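Local coordinates for protein sulfotransferase (Mus musculus, PDB 5X2B) that probably transfers sulfonate groups to acceptor molecules, as a cytoplasmic member of the sulfotransferase 1 family, and binds adenosine-3'-5'-diphosphate and calcium, at residues 103-108 and 187-192. Sequence-based numbering, arbitrary orientation.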
loop_
_atom_site.group_PDB
_atom_site.type_symbol
_atom_site.label_atom_id
_atom_site.label_comp_id
_atom_site.label_asym_id
_atom_site.label_seq_id
_atom_site.Cartn_x
_atom_site.Cartn_y
_atom_site.Cartn_z
ATOM N N LYS D 103 -0.459 14.572 -6.347
ATOM C CA LYS D 103 0.689 13.925 -5.745
ATOM C C LYS D 103 0.422 12.472 -5.485
ATOM O O LYS D 103 -0.635 12.111 -4.976
ATOM C CB LYS D 103 1.069 14.572 -4.407
ATOM C CG LYS D 103 1.635 15.941 -4.534
ATOM C CD LYS D 103 3.135 15.974 -4.793
ATOM C CE LYS D 103 3.564 17.437 -4.837
ATOM N NZ LYS D 103 4.973 17.670 -5.221
ATOM N N ILE D 104 1.407 11.649 -5.832
ATOM C CA ILE D 104 1.351 10.216 -5.580
ATOM C C ILE D 104 2.542 9.757 -4.790
ATOM O O ILE D 104 3.667 10.021 -5.165
ATOM C CB ILE D 104 1.463 9.339 -6.832
ATOM C CG1 ILE D 104 0.638 9.876 -7.992
ATOM C CG2 ILE D 104 1.071 7.909 -6.447
ATOM C CD1 ILE D 104 -0.847 9.801 -7.744
ATOM N N ILE D 105 2.256 9.033 -3.725
ATOM C CA ILE D 105 3.254 8.373 -2.953
ATOM C C ILE D 105 3.037 6.879 -3.028
ATOM O O ILE D 105 2.011 6.351 -2.550
ATOM C CB ILE D 105 3.145 8.755 -1.488
ATOM C CG1 ILE D 105 3.482 10.222 -1.318
ATOM C CG2 ILE D 105 4.102 7.891 -0.660
ATOM C CD1 ILE D 105 3.393 10.671 0.117
ATOM N N TYR D 106 4.004 6.192 -3.637
ATOM C CA TYR D 106 3.881 4.749 -3.894
ATOM C C TYR D 106 4.852 4.038 -2.990
ATOM O O TYR D 106 6.069 4.184 -3.164
ATOM C CB TYR D 106 4.168 4.384 -5.366
ATOM C CG TYR D 106 3.934 2.910 -5.669
ATOM C CD1 TYR D 106 4.981 2.004 -5.632
ATOM C CD2 TYR D 106 2.681 2.430 -5.970
ATOM C CE1 TYR D 106 4.770 0.658 -5.884
ATOM C CE2 TYR D 106 2.455 1.116 -6.196
ATOM C CZ TYR D 106 3.500 0.229 -6.160
ATOM O OH TYR D 106 3.323 -1.105 -6.407
ATOM N N ILE D 107 4.330 3.289 -2.016
ATOM C CA ILE D 107 5.228 2.562 -1.149
ATOM C C ILE D 107 5.391 1.084 -1.589
ATOM O O ILE D 107 4.434 0.391 -1.878
ATOM C CB ILE D 107 4.882 2.807 0.343
ATOM C CG1 ILE D 107 5.901 2.062 1.199
ATOM C CG2 ILE D 107 3.397 2.531 0.652
ATOM C CD1 ILE D 107 5.945 2.532 2.641
ATOM N N VAL D 108 6.643 0.658 -1.715
ATOM C CA VAL D 108 7.005 -0.674 -2.216
ATOM C C VAL D 108 7.927 -1.468 -1.278
ATOM O O VAL D 108 8.800 -0.896 -0.635
ATOM C CB VAL D 108 7.744 -0.557 -3.528
ATOM C CG1 VAL D 108 9.107 -0.049 -3.277
ATOM C CG2 VAL D 108 7.785 -1.895 -4.219
ATOM N N THR D 187 8.666 14.664 2.895
ATOM C CA THR D 187 8.099 15.938 3.270
ATOM C C THR D 187 8.387 17.021 2.237
ATOM O O THR D 187 7.580 17.917 2.065
ATOM C CB THR D 187 8.631 16.364 4.618
ATOM O OG1 THR D 187 7.800 17.399 5.132
ATOM C CG2 THR D 187 10.053 16.871 4.471
ATOM N N ALA D 188 9.517 16.919 1.537
ATOM C CA ALA D 188 9.883 17.880 0.490
ATOM C C ALA D 188 9.072 17.680 -0.777
ATOM O O ALA D 188 8.737 18.626 -1.490
ATOM C CB ALA D 188 11.326 17.760 0.181
ATOM N N PHE D 189 8.759 16.437 -1.065
ATOM C CA PHE D 189 7.968 16.107 -2.244
ATOM C C PHE D 189 6.666 16.798 -2.113
ATOM O O PHE D 189 6.203 17.425 -3.042
ATOM C CB PHE D 189 7.717 14.609 -2.295
ATOM C CG PHE D 189 6.690 14.175 -3.299
ATOM C CD1 PHE D 189 6.898 14.331 -4.657
ATOM C CD2 PHE D 189 5.524 13.529 -2.873
ATOM C CE1 PHE D 189 5.956 13.860 -5.573
ATOM C CE2 PHE D 189 4.607 13.055 -3.783
ATOM C CZ PHE D 189 4.824 13.234 -5.133
ATOM N N LEU D 190 6.084 16.688 -0.932
ATOM C CA LEU D 190 4.784 17.277 -0.665
ATOM C C LEU D 190 4.837 18.780 -0.355
ATOM O O LEU D 190 3.804 19.468 -0.302
ATOM C CB LEU D 190 4.200 16.555 0.523
ATOM C CG LEU D 190 3.977 15.077 0.267
ATOM C CD1 LEU D 190 3.499 14.386 1.550
ATOM C CD2 LEU D 190 2.974 14.942 -0.870
ATOM N N GLY D 191 6.042 19.279 -0.110
ATOM C CA GLY D 191 6.237 20.692 0.171
ATOM C C GLY D 191 5.831 21.142 1.560
ATOM O O GLY D 191 5.555 22.316 1.763
ATOM N N ILE D 192 5.792 20.226 2.518
ATOM C CA ILE D 192 5.528 20.606 3.895
ATOM C C ILE D 192 6.789 20.461 4.748
ATOM O O ILE D 192 7.456 19.433 4.775
ATOM C CB ILE D 192 4.414 19.780 4.486
ATOM C CG1 ILE D 192 3.230 19.773 3.556
ATOM C CG2 ILE D 192 3.968 20.337 5.811
ATOM C CD1 ILE D 192 2.318 18.690 3.917
#
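K103 lies over one face of the F189 ring and joins strand 103-108, an inner strand of the parallel sheet of the sulfotransferase fold, to the C-terminal turn of helix 179-190. A bend at chi2 (-86°) brings CD of K103 above the ring, 3.5 Å from its centroid and shifted toward the rim, in a CH-pi contact. Farther along the chain NZ makes a cation-pi contact with the same ring, 4.2 Å from the centroid and 23° off its normal. NZ also donates a short hydrogen bond to the backbone O of F189 (2.5 Å), tilted out of the carbonyl plane, with a C=O...N angle of 154°. An alanine in place of K103 would probably take away the aliphatic and charged cover of this ring face and leave the F189 carbonyl without its lysine donor. The ring also reaches L168 of strand 167-171, while I105 runs alongside it with CG1 3.9 Å from CE2 of F189. Beyond L190, G191 with its positive phi is the C' residue of a Schellman motif that ends the helix. The two methyls of L190 divide their partners: CD2 lies 4.0 Å from CG of K103, and CD1 meets CD1 of I105 at 4.0 Å, where L190 and I105 cross nearly perpendicularly.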